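Local coordinates for hypothetical protein Atu2144 (Agrobacterium tumefaciens, PDB 2ODF), which is of unknown function but belongs to the N-formylglutamate amidohydrolase family, and so probably hydrolyses an amide bond in an N-acylated amino acid or similar substrate, at residues G205-H208 / T209-H213; A241-L244 / H245-G249. All blocks are in the same frame, centred on the assembly; numbering follows the deposited sequence.

Interaction 1 of 2, residues G205-H208 / T209-H213; sequences GVTH and TLRLH
The imidazole of His208 carries the isobutyl group of Leu212 over one face: Leu212 CG stands 4.0 Å from the centroid of the His208 ring and 21° off its normal, a CH-pi contact. The two methyls sit by the NE2-CE1 end of the ring, with Leu212 CD1 3.6 Å from His208 NE2 and CD2 nearest CE1. At the ring's rim both nitrogens are bonded outside the segments, ND1 to Glu116 of the second subunit and NE2 to Tyr127, which should hold the imidazole at a fixed rotation. With CG anti to the backbone N (chi1 -175°), the ring swings beside its own carbonyl, on the side where the next turn brings Leu212. The second ring, His213, has Leu212 CB over one face and Thr209 CG2 at its edge, in plane.

This is the first turn of helix 208-213, entered from the loop after strand 194-196 in an alpha/beta fold with a mixed central sheet. Thr207 is its N-cap residue, but its hydroxyl bonds to Asp174 instead of capping. The i to i+4 bonds begin at once: Arg211 N reaches Thr207 O at 2.9 Å, and Leu212 N reaches His208 O at 2.9 Å, more bent, at 146°. The extended Arg211 chain runs back past Thr207, its CG 3.4 Å from Thr207 O. Its guanidinium pairs with Asp174 and with Glu116 of the second subunit. Water 1 donates to Val206 O at 3.0 Å and weakly accepts from Leu210 N.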
ATOM      1  N   GLY A 205      16.564  -7.362   5.415  1.00 29.95           N
ATOM      2  CA  GLY A 205      15.347  -6.614   5.117  1.00 28.46           C
ATOM      3  C   GLY A 205      14.848  -5.783   6.296  1.00 26.89           C
ATOM      4  O   GLY A 205      13.689  -5.384   6.339  1.00 28.04           O
ATOM      5  N   VAL A 206      15.716  -5.460   7.248  1.00 24.39           N
ATOM      6  CA  VAL A 206      15.248  -4.714   8.411  1.00 22.79           C
ATOM      7  C   VAL A 206      15.502  -3.200   8.328  1.00 21.13           C
ATOM      8  O   VAL A 206      15.203  -2.506   9.282  1.00 19.79           O
ATOM      9  CB  VAL A 206      15.887  -5.264   9.716  1.00 22.39           C
ATOM     10  CG1 VAL A 206      15.443  -6.692   9.940  1.00 21.57           C
ATOM     11  CG2 VAL A 206      17.431  -5.152   9.678  1.00 22.29           C
ATOM     12  N   THR A 207      16.035  -2.695   7.216  1.00 19.18           N
ATOM     13  CA  THR A 207      16.262  -1.246   7.087  1.00 19.03           C
ATOM     14  C   THR A 207      15.236  -0.547   6.175  1.00 18.05           C
ATOM     15  O   THR A 207      15.495   0.533   5.668  1.00 17.36           O
ATOM     16  CB  THR A 207      17.688  -0.916   6.614  1.00 19.59           C
ATOM     17  OG1 THR A 207      17.883  -1.445   5.297  1.00 20.03           O
ATOM     18  CG2 THR A 207      18.700  -1.505   7.590  1.00 20.34           C
ATOM     19  N   HIS A 208      14.042  -1.132   6.023  1.00 17.30           N
ATOM     20  CA  HIS A 208      12.992  -0.536   5.162  1.00 16.41           C
ATOM     21  C   HIS A 208      12.675   0.900   5.509  1.00 15.69           C
ATOM     22  O   HIS A 208      12.694   1.792   4.652  1.00 14.96           O
ATOM     23  CB  HIS A 208      11.712  -1.394   5.261  1.00 16.75           C
ATOM     24  CG  HIS A 208      10.619  -0.961   4.340  1.00 16.17           C
ATOM     25  ND1 HIS A 208      10.826  -0.715   3.001  1.00 16.67           N
ATOM     26  CD2 HIS A 208       9.312  -0.713   4.571  1.00 16.70           C
ATOM     27  CE1 HIS A 208       9.678  -0.356   2.445  1.00 16.05           C
ATOM     28  NE2 HIS A 208       8.743  -0.368   3.378  1.00 15.61           N
ATOM     29  N   THR A 209      12.346   1.154   6.771  1.00 16.23           N
ATOM     30  CA  THR A 209      12.013   2.502   7.229  1.00 15.56           C
ATOM     31  C   THR A 209      13.128   3.543   6.921  1.00 15.03           C
ATOM     32  O   THR A 209      12.851   4.679   6.526  1.00 14.64           O
ATOM     33  CB  THR A 209      11.644   2.455   8.738  1.00 16.22           C
ATOM     34  OG1 THR A 209      10.452   1.641   8.899  1.00 16.11           O
ATOM     35  CG2 THR A 209      11.441   3.848   9.284  1.00 17.24           C
ATOM     36  N   LEU A 210      14.379   3.156   7.116  1.00 14.09           N
ATOM     37  CA  LEU A 210      15.520   3.999   6.750  1.00 15.47           C
ATOM     38  C   LEU A 210      15.530   4.258   5.209  1.00 14.52           C
ATOM     39  O   LEU A 210      15.715   5.395   4.757  1.00 15.39           O
ATOM     40  CB  LEU A 210      16.831   3.332   7.174  1.00 14.81           C
ATOM     41  CG  LEU A 210      16.981   2.963   8.670  1.00 16.30           C
ATOM     42  CD1 LEU A 210      18.354   2.308   8.948  1.00 16.23           C
ATOM     43  CD2 LEU A 210      16.707   4.214   9.532  1.00 16.26           C
ATOM     44  N   ARG A 211      15.309   3.205   4.438  1.00 15.52           N
ATOM     45  CA  ARG A 211      15.220   3.309   2.977  1.00 16.26           C
ATOM     46  C   ARG A 211      14.094   4.239   2.520  1.00 16.82           C
ATOM     47  O   ARG A 211      14.269   4.954   1.532  1.00 16.57           O
ATOM     48  CB  ARG A 211      15.086   1.942   2.300  1.00 16.46           C
ATOM     49  CG  ARG A 211      16.310   1.061   2.435  1.00 16.84           C
ATOM     50  CD  ARG A 211      16.182  -0.275   1.736  1.00 17.65           C
ATOM     51  NE  ARG A 211      17.446  -0.998   1.860  1.00 21.57           N
ATOM     52  CZ  ARG A 211      17.631  -2.255   1.491  1.00 25.17           C
ATOM     53  NH1 ARG A 211      16.644  -2.946   0.928  1.00 25.55           N
ATOM     54  NH2 ARG A 211      18.822  -2.817   1.678  1.00 25.20           N
ATOM     55  N   LEU A 212      12.957   4.247   3.225  1.00 17.08           N
ATOM     56  CA  LEU A 212      11.836   5.123   2.864  1.00 17.38           C
ATOM     57  C   LEU A 212      12.036   6.586   3.219  1.00 17.32           C
ATOM     58  O   LEU A 212      11.619   7.468   2.466  1.00 17.67           O
ATOM     59  CB  LEU A 212      10.540   4.655   3.534  1.00 17.06           C
ATOM     60  CG  LEU A 212       9.915   3.312   3.119  1.00 18.57           C
ATOM     61  CD1 LEU A 212       8.504   3.213   3.701  1.00 18.15           C
ATOM     62  CD2 LEU A 212       9.924   3.137   1.595  1.00 16.68           C
ATOM     63  N   HIS A 213      12.651   6.856   4.360  1.00 17.34           N
ATOM     64  CA  HIS A 213      12.603   8.197   4.956  1.00 17.66           C
ATOM     65  C   HIS A 213      13.935   8.926   5.112  1.00 18.54           C
ATOM     66  O   HIS A 213      13.946  10.152   5.075  1.00 20.46           O
ATOM     67  CB  HIS A 213      11.938   8.118   6.335  1.00 17.33           C
ATOM     68  CG  HIS A 213      10.544   7.561   6.298  1.00 17.05           C
ATOM     69  ND1 HIS A 213       9.503   8.222   5.685  1.00 14.43           N
ATOM     70  CD2 HIS A 213      10.019   6.421   6.813  1.00 15.64           C
ATOM     71  CE1 HIS A 213       8.395   7.505   5.817  1.00 16.29           C
ATOM     72  NE2 HIS A 213       8.685   6.398   6.476  1.00 13.63           N
TER
HETATM   73  O   HOH W   1      14.268   0.395   9.255  1.00 24.19           O

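Interaction 2 of 2, residues A241-L244 / H245-G249; sequences AGFL and HELMG
Phe243 and Leu247 lie side by side and point the same way, one turn apart on the alpha-helix 234-256, an i to i+4 pair on one flank of the helix. Both have CG anti to the backbone N (Phe243 chi1 176°, Leu247 chi1 -172°), which gives the two side chains the same lean; Leu247 CD2 then comes obliquely to the ring, 4.0 Å from Phe243 CE2. Beyond the pair, Phe243 also packs on Leu192 and Leu247 on Met183 of helix 178-186.

Leu244 and Met248 repeat the spacing, but their first torsions differ, and their side chains do not meet. Leu244 reaches Ile224 and Ile226 of strand 220-227, whereas Met248 packs on Met183 and Phe73. The ring of His245 meets that of Phe73 edge-to-face. The i to i+4 backbone bonds follow one another without a break: Leu247 N donates to Phe243 O at 3.0 Å and Met248 N to Leu244 O at 2.9 Å, both straighter than the bond from His245 N to Ala241 O, at 151°. Glu246, exposed, has its CG beside the backbone N and anti to the carbonyl carbon, which lays CG 3.2 Å from Gly242 O.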
ATOM      1  N   ALA A 241      18.174   4.048  28.257  1.00 19.24           N
ATOM      2  CA  ALA A 241      17.866   5.337  27.609  1.00 19.16           C
ATOM      3  C   ALA A 241      18.945   6.397  27.880  1.00 19.59           C
ATOM      4  O   ALA A 241      19.283   7.194  27.000  1.00 17.77           O
ATOM      5  CB  ALA A 241      16.500   5.858  28.054  1.00 19.61           C
ATOM      6  N   GLY A 242      19.473   6.421  29.106  1.00 19.66           N
ATOM      7  CA  GLY A 242      20.584   7.322  29.428  1.00 19.42           C
ATOM      8  C   GLY A 242      21.865   6.952  28.704  1.00 19.32           C
ATOM      9  O   GLY A 242      22.564   7.831  28.197  1.00 20.75           O
ATOM     10  N   PHE A 243      22.186   5.664  28.655  1.00 19.30           N
ATOM     11  CA  PHE A 243      23.355   5.206  27.919  1.00 19.44           C
ATOM     12  C   PHE A 243      23.320   5.693  26.471  1.00 19.52           C
ATOM     13  O   PHE A 243      24.314   6.165  25.931  1.00 19.60           O
ATOM     14  CB  PHE A 243      23.451   3.680  27.929  1.00 19.83           C
ATOM     15  CG  PHE A 243      24.585   3.162  27.113  1.00 19.07           C
ATOM     16  CD1 PHE A 243      25.867   3.121  27.641  1.00 19.88           C
ATOM     17  CD2 PHE A 243      24.387   2.751  25.812  1.00 19.16           C
ATOM     18  CE1 PHE A 243      26.934   2.679  26.884  1.00 20.18           C
ATOM     19  CE2 PHE A 243      25.448   2.291  25.038  1.00 20.41           C
ATOM     20  CZ  PHE A 243      26.727   2.257  25.574  1.00 20.10           C
ATOM     21  N   LEU A 244      22.160   5.521  25.837  1.00 19.53           N
ATOM     22  CA  LEU A 244      22.003   5.821  24.419  1.00 19.28           C
ATOM     23  C   LEU A 244      21.950   7.325  24.174  1.00 19.42           C
ATOM     24  O   LEU A 244      22.425   7.789  23.151  1.00 18.86           O
ATOM     25  CB  LEU A 244      20.736   5.159  23.874  1.00 19.08           C
ATOM     26  CG  LEU A 244      20.739   3.642  23.717  1.00 17.01           C
ATOM     27  CD1 LEU A 244      19.301   3.157  23.416  1.00 16.84           C
ATOM     28  CD2 LEU A 244      21.709   3.171  22.607  1.00 17.01           C
ATOM     29  N   HIS A 245      21.381   8.078  25.115  1.00 20.54           N
ATOM     30  CA  HIS A 245      21.389   9.529  25.036  1.00 21.04           C
ATOM     31  C   HIS A 245      22.834  10.053  25.074  1.00 21.27           C
ATOM     32  O   HIS A 245      23.205  10.914  24.285  1.00 20.28           O
ATOM     33  CB  HIS A 245      20.557  10.145  26.163  1.00 22.57           C
ATOM     34  CG  HIS A 245      20.596  11.639  26.177  1.00 22.92           C
ATOM     35  ND1 HIS A 245      19.991  12.407  25.210  1.00 28.31           N
ATOM     36  CD2 HIS A 245      21.219  12.504  27.006  1.00 28.14           C
ATOM     37  CE1 HIS A 245      20.230  13.682  25.444  1.00 27.51           C
ATOM     38  NE2 HIS A 245      20.967  13.767  26.533  1.00 30.41           N
ATOM     39  N   GLU A 246      23.647   9.494  25.965  1.00 21.92           N
ATOM     40  CA  GLU A 246      25.071   9.852  26.045  1.00 21.92           C
ATOM     41  C   GLU A 246      25.807   9.545  24.748  1.00 21.60           C
ATOM     42  O   GLU A 246      26.424  10.430  24.187  1.00 22.06           O
ATOM     43  CB  GLU A 246      25.737   9.122  27.215  1.00 23.06           C
ATOM     44  CG  GLU A 246      25.240   9.564  28.575  1.00 26.87           C
ATOM     45  CD  GLU A 246      26.032  10.733  29.186  1.00 33.43           C
ATOM     46  OE1 GLU A 246      26.698  11.494  28.432  1.00 34.24           O
ATOM     47  OE2 GLU A 246      25.977  10.873  30.439  1.00 37.37           O
ATOM     48  N   LEU A 247      25.695   8.300  24.281  1.00 20.77           N
ATOM     49  CA  LEU A 247      26.333   7.804  23.059  1.00 20.42           C
ATOM     50  C   LEU A 247      25.942   8.554  21.784  1.00 20.28           C
ATOM     51  O   LEU A 247      26.807   9.022  21.029  1.00 17.64           O
ATOM     52  CB  LEU A 247      26.023   6.314  22.872  1.00 20.84           C
ATOM     53  CG  LEU A 247      26.744   5.555  21.747  1.00 19.99           C
ATOM     54  CD1 LEU A 247      28.247   5.529  22.005  1.00 21.10           C
ATOM     55  CD2 LEU A 247      26.205   4.118  21.587  1.00 20.31           C
ATOM     56  N   MET A 248      24.637   8.671  21.541  1.00 20.60           N
ATOM     57  CA  MET A 248      24.183   9.314  20.328  1.00 20.82           C
ATOM     58  C   MET A 248      24.364  10.832  20.387  1.00 20.85           C
ATOM     59  O   MET A 248      24.729  11.434  19.390  1.00 20.50           O
ATOM     60  CB  MET A 248      22.742   8.902  19.955  1.00 20.92           C
ATOM     61  CG  MET A 248      22.279   9.412  18.537  1.00 20.64           C
ATOM     62  SD  MET A 248      20.730   8.592  17.969  1.00 18.12           S
ATOM     63  CE  MET A 248      19.682   8.885  19.340  1.00 18.84           C
ATOM     64  N   GLY A 249      24.168  11.456  21.548  1.00 22.46           N
ATOM     65  CA  GLY A 249      24.440  12.888  21.680  1.00 23.06           C
ATOM     66  C   GLY A 249      25.891  13.252  21.368  1.00 23.72           C
ATOM     67  O   GLY A 249      26.156  14.184  20.615  1.00 23.63           O
TER

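Overall arrangement
Interactions 1 and 2 follow each other along the chain but do not touch: their centres are 22 Å apart and their nearest atoms about 10 Å. Strand 220-227 connects them in sequence and in space, since Leu210 of interaction 1 packs on its Asn221 and Met223, and Leu244 of interaction 2 on its Ile224 and Ile226. Interaction 1 lies 10 Å from the chain centre and joins the second subunit; interaction 2 lies 17 Å out, with no other chain of the assembly touching it. The Thr209 hydroxyl bonds to Glu32, next to strand 27-31, tying interaction 1 to the sheet, while interaction 2 packs helix 234-256 on helices 62-73 and 178-186.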